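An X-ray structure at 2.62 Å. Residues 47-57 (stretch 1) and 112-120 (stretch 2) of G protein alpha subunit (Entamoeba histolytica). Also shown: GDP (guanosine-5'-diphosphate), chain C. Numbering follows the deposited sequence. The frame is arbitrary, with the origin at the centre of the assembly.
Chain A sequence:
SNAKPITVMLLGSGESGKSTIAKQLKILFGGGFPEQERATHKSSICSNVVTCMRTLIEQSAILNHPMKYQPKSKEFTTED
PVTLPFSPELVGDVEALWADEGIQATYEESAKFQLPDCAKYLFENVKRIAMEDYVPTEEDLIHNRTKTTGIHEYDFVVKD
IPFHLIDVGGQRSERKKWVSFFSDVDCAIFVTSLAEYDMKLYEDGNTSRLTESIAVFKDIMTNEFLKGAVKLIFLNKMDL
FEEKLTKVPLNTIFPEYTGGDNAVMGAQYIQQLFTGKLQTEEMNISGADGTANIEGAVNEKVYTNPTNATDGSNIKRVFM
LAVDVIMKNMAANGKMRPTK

Stretch 1 47-57: SNVVTCMRTLI
Stretch 2 112-120: KFQLPDCAK

What backbone shapes meet here? Residues 47-57 lie wholly within an α-helix that begins earlier and continues later, with phi/psi values near -60/-45 and i-to-i+4 hydrogen bonds such as Cys52 N to Asn48 O at 3.0 Å and Ile57 N to Met53 O at 3.0 Å. The bond from Leu56 N to Cys52 O is weak, at 3.4 Å. Residues 112-115 are extended (Lys112 -145/140, after a cis peptide bond; Phe113 -138/-167; Gln114 -110/96; Leu115 -110/120). Pro116, at -50/141, opens a type I turn through Asp117 (-55/-26) and Cys118 (-84/2) to Ala119, closed by Ala119 N to Pro116 O at 3.2 Å; Ala119 and Lys120 are helical. The register is set by Cys52 CA and Ala119 CA, 5.9 Å apart. The second stretch runs against the helix direction: Phe113 lies beside Thr55 and Leu56, while Cys118 reaches Asn48.

Which helix side chains form the contact, and how are they turned? Asn48, Cys52 and Thr55 point toward the other stretch, following the three- and four-residue spacing of one helix face; Leu56 points sideways, but its end comes nearer. All four have chi1 in the m well. Cys52, at -77°, places SG 3.8 Å from Pro116 CG and 4.1 Å from Ala119 CB, so one sulfur touches both ends of the turn. Leu56 (chi1 -79°, chi2 165°) brings CD2 to 4.1 Å from Phe113 CZ. Val49 and Met53, a selenomethionine with chi1 t and chi2 and chi3 p, point away.

How does Leu115 fit against the helix? Its CA-to-CB bond points sideways, yet chi1 t (-172°) and chi2 p (72°) swing CD1 inward. That methyl lies 3.6 Å from Cys52 O, 3.7 Å from Thr55 CG2 and 4.4 Å from Leu56 CG, filling the space among three helix residues. Thr55 adopts m (-62°), which lets OG1 donate to Thr51 O at 2.9 Å, a hydrogen bond within its own helix, and leaves CG2 as its closest atom to the other stretch. The same methyl is 4.1 Å from Phe113 CD1. Phe113 points toward the helix with chi1 between wells at 32° and chi2 94°; Thr55 CG2 and Leu56 CD2 both approach its ring obliquely.

Does polarity hold the two stretches together? No hydrogen bond crosses between them; the contact is packing, burying 345 Å² over both sides. Asn48 (chi1 -69°, chi2 -11°) puts ND2 4.4 Å from Cys118 SG, a loose approach, and this ND2 is hydrogen-bonded elsewhere in the structure. The CA-to-CB bond of Cys118 points toward the helix, and its chi1 is p (63°), whereas Asp117 (chi1 -65°, chi2 179°) points away. The turn also borders the nucleotide: Asp117 OD1 lies 3.9 Å from GDP O4' and Cys118 CB 4.0 Å from GDP O3'.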

# COMPACT_ATOMS: atom_id res chain seq x y z
N SER A 47 0.35 -19.10 2.91
CA SER A 47 -0.94 -19.20 2.24
C SER A 47 -1.02 -18.35 0.95
O SER A 47 -1.47 -18.83 -0.10
CB SER A 47 -2.05 -18.81 3.21
OG SER A 47 -3.32 -18.94 2.61
N ASN A 48 -0.60 -17.09 1.06
CA ASN A 48 -0.57 -16.19 -0.10
C ASN A 48 0.26 -16.73 -1.28
O ASN A 48 -0.05 -16.43 -2.43
CB ASN A 48 -0.01 -14.82 0.30
CG ASN A 48 -0.94 -14.04 1.18
OD1 ASN A 48 -2.09 -14.43 1.36
ND2 ASN A 48 -0.45 -12.94 1.75
N VAL A 49 1.32 -17.48 -0.99
CA VAL A 49 2.14 -18.05 -2.05
C VAL A 49 1.25 -18.90 -2.94
O VAL A 49 1.24 -18.75 -4.16
CB VAL A 49 3.36 -18.89 -1.53
CG1 VAL A 49 4.00 -19.69 -2.66
CG2 VAL A 49 4.41 -18.00 -0.85
N VAL A 50 0.46 -19.78 -2.31
CA VAL A 50 -0.37 -20.72 -3.05
C VAL A 50 -1.60 -20.06 -3.67
O VAL A 50 -1.89 -20.26 -4.86
CB VAL A 50 -0.79 -21.93 -2.19
CG1 VAL A 50 -1.76 -22.82 -2.95
CG2 VAL A 50 0.45 -22.73 -1.74
N THR A 51 -2.32 -19.26 -2.88
CA THR A 51 -3.56 -18.67 -3.38
C THR A 51 -3.32 -17.71 -4.55
O THR A 51 -4.07 -17.72 -5.52
CB THR A 51 -4.43 -18.03 -2.26
OG1 THR A 51 -3.83 -16.82 -1.77
CG2 THR A 51 -4.61 -19.00 -1.11
N CYS A 52 -2.26 -16.89 -4.48
CA CYS A 52 -1.89 -16.01 -5.59
C CYS A 52 -1.58 -16.77 -6.86
O CYS A 52 -1.81 -16.26 -7.95
CB CYS A 52 -0.66 -15.17 -5.25
SG CYS A 52 -0.90 -13.75 -4.14
N MSE A 53 -1.04 -17.99 -6.73
CA MSE A 53 -0.68 -18.78 -7.90
C MSE A 53 -1.88 -19.55 -8.44
O MSE A 53 -2.01 -19.71 -9.65
CB MSE A 53 0.50 -19.73 -7.62
CG MSE A 53 0.94 -20.55 -8.86
SE MSE A 53 1.52 -19.51 -10.48
CE MSE A 53 3.26 -18.83 -9.90
N ARG A 54 -2.75 -20.03 -7.55
CA ARG A 54 -4.04 -20.58 -7.98
C ARG A 54 -4.77 -19.54 -8.83
O ARG A 54 -5.28 -19.87 -9.90
CB ARG A 54 -4.92 -20.97 -6.79
CG ARG A 54 -4.44 -22.21 -6.05
CD ARG A 54 -5.29 -22.51 -4.83
NE ARG A 54 -4.84 -23.74 -4.18
CZ ARG A 54 -5.26 -24.18 -2.99
NH1 ARG A 54 -6.14 -23.49 -2.27
NH2 ARG A 54 -4.77 -25.32 -2.51
N THR A 55 -4.78 -18.30 -8.36
CA THR A 55 -5.39 -17.17 -9.08
C THR A 55 -4.90 -17.08 -10.53
O THR A 55 -5.70 -16.97 -11.45
CB THR A 55 -5.08 -15.82 -8.38
OG1 THR A 55 -5.65 -15.82 -7.06
CG2 THR A 55 -5.63 -14.62 -9.18
N LEU A 56 -3.58 -17.10 -10.72
CA LEU A 56 -3.00 -17.01 -12.06
C LEU A 56 -3.37 -18.23 -12.92
O LEU A 56 -3.71 -18.08 -14.09
CB LEU A 56 -1.47 -16.80 -12.02
CG LEU A 56 -0.92 -15.40 -11.74
CD1 LEU A 56 0.58 -15.39 -11.36
CD2 LEU A 56 -1.16 -14.51 -12.93
N ILE A 57 -3.28 -19.42 -12.34
CA ILE A 57 -3.71 -20.63 -13.07
C ILE A 57 -5.16 -20.52 -13.55
O ILE A 57 -5.45 -20.74 -14.73
CB ILE A 57 -3.56 -21.91 -12.23
CG1 ILE A 57 -2.11 -22.12 -11.81
CG2 ILE A 57 -4.04 -23.11 -13.01
CD1 ILE A 57 -1.88 -23.33 -10.88
N LYS A 112 -7.38 -6.58 -16.03
CA LYS A 112 -7.68 -6.90 -14.64
C LYS A 112 -8.28 -8.28 -14.37
O LYS A 112 -9.08 -8.84 -15.12
CB LYS A 112 -8.56 -5.81 -14.00
CG LYS A 112 -10.00 -5.77 -14.51
CD LYS A 112 -10.81 -4.65 -13.87
CE LYS A 112 -12.21 -4.57 -14.47
NZ LYS A 112 -12.95 -3.38 -13.97
N PHE A 113 -7.78 -8.84 -13.28
CA PHE A 113 -8.54 -9.65 -12.36
C PHE A 113 -7.95 -9.05 -11.11
O PHE A 113 -7.29 -8.02 -11.19
CB PHE A 113 -8.22 -11.13 -12.50
CG PHE A 113 -6.80 -11.40 -12.91
CD1 PHE A 113 -5.83 -11.65 -11.96
CD2 PHE A 113 -6.44 -11.39 -14.24
CE1 PHE A 113 -4.54 -11.89 -12.32
CE2 PHE A 113 -5.14 -11.63 -14.62
CZ PHE A 113 -4.19 -11.88 -13.66
N GLN A 114 -8.15 -9.67 -9.96
CA GLN A 114 -7.65 -9.08 -8.72
C GLN A 114 -6.50 -9.91 -8.19
O GLN A 114 -6.71 -10.92 -7.52
CB GLN A 114 -8.77 -8.97 -7.68
CG GLN A 114 -9.87 -7.96 -8.06
CD GLN A 114 -9.40 -6.51 -7.96
OE1 GLN A 114 -8.83 -6.09 -6.95
NE2 GLN A 114 -9.67 -5.73 -9.01
N LEU A 115 -5.29 -9.48 -8.51
CA LEU A 115 -4.10 -10.14 -8.00
C LEU A 115 -3.37 -9.26 -6.98
O LEU A 115 -2.94 -8.15 -7.29
CB LEU A 115 -3.16 -10.46 -9.16
CG LEU A 115 -1.96 -11.33 -8.79
CD1 LEU A 115 -2.45 -12.75 -8.53
CD2 LEU A 115 -0.90 -11.29 -9.88
N PRO A 116 -3.23 -9.76 -5.75
CA PRO A 116 -2.52 -8.99 -4.71
C PRO A 116 -1.15 -8.49 -5.20
O PRO A 116 -0.46 -9.20 -5.93
CB PRO A 116 -2.35 -10.02 -3.58
CG PRO A 116 -3.47 -11.01 -3.80
CD PRO A 116 -3.64 -11.10 -5.28
N ASP A 117 -0.78 -7.28 -4.82
CA ASP A 117 0.50 -6.67 -5.24
C ASP A 117 1.72 -7.53 -4.90
O ASP A 117 2.77 -7.42 -5.55
CB ASP A 117 0.68 -5.30 -4.57
CG ASP A 117 -0.36 -4.26 -5.02
OD1 ASP A 117 -0.31 -3.11 -4.53
OD2 ASP A 117 -1.23 -4.60 -5.86
N CYS A 118 1.60 -8.38 -3.88
CA CYS A 118 2.75 -9.08 -3.35
C CYS A 118 3.09 -10.36 -4.13
O CYS A 118 4.04 -11.08 -3.77
CB CYS A 118 2.51 -9.43 -1.88
SG CYS A 118 1.11 -10.54 -1.65
N ALA A 119 2.33 -10.64 -5.19
CA ALA A 119 2.42 -11.92 -5.89
C ALA A 119 3.82 -12.25 -6.39
O ALA A 119 4.42 -13.26 -5.98
CB ALA A 119 1.41 -12.00 -7.02
N LYS A 120 4.35 -11.41 -7.27
CA LYS A 120 5.69 -11.58 -7.81
C LYS A 120 6.75 -11.70 -6.72
O LYS A 120 7.62 -12.57 -6.79
CB LYS A 120 6.05 -10.42 -8.74
CG LYS A 120 7.51 -10.40 -9.19
CD LYS A 120 7.69 -9.47 -10.38
CE LYS A 120 9.15 -9.28 -10.76
NZ LYS A 120 9.31 -8.36 -11.93
PB GDP C . -4.02 -0.73 4.26
O1B GDP C . -3.86 -1.64 5.46
O2B GDP C . -5.46 -0.79 3.80
O3B GDP C . -3.68 0.67 4.70
O3A GDP C . -3.07 -1.17 3.02
PA GDP C . -1.81 -2.20 3.14
O1A GDP C . -0.61 -1.54 3.77
O2A GDP C . -2.19 -3.45 3.91
O5' GDP C . -1.51 -2.61 1.60
C5' GDP C . -1.56 -3.99 1.20
C4' GDP C . -0.56 -4.31 0.08
O4' GDP C . -0.15 -3.15 -0.66
C3' GDP C . 0.71 -4.99 0.59
O3' GDP C . 0.89 -6.25 -0.08
C2' GDP C . 1.83 -4.01 0.28
O2' GDP C . 3.06 -4.70 -0.02
C1' GDP C . 1.26 -3.21 -0.89
N9 GDP C . 1.87 -1.85 -1.04
C8 GDP C . 1.72 -0.78 -0.23
N7 GDP C . 2.43 0.28 -0.69
C5 GDP C . 3.06 -0.10 -1.82
C6 GDP C . 3.98 0.51 -2.81
O6 GDP C . 4.35 1.69 -2.71
N1 GDP C . 4.41 -0.25 -3.83
C2 GDP C . 4.02 -1.53 -3.99
N2 GDP C . 4.48 -2.22 -5.05
N3 GDP C . 3.18 -2.16 -3.12
C4 GDP C . 2.68 -1.51 -2.04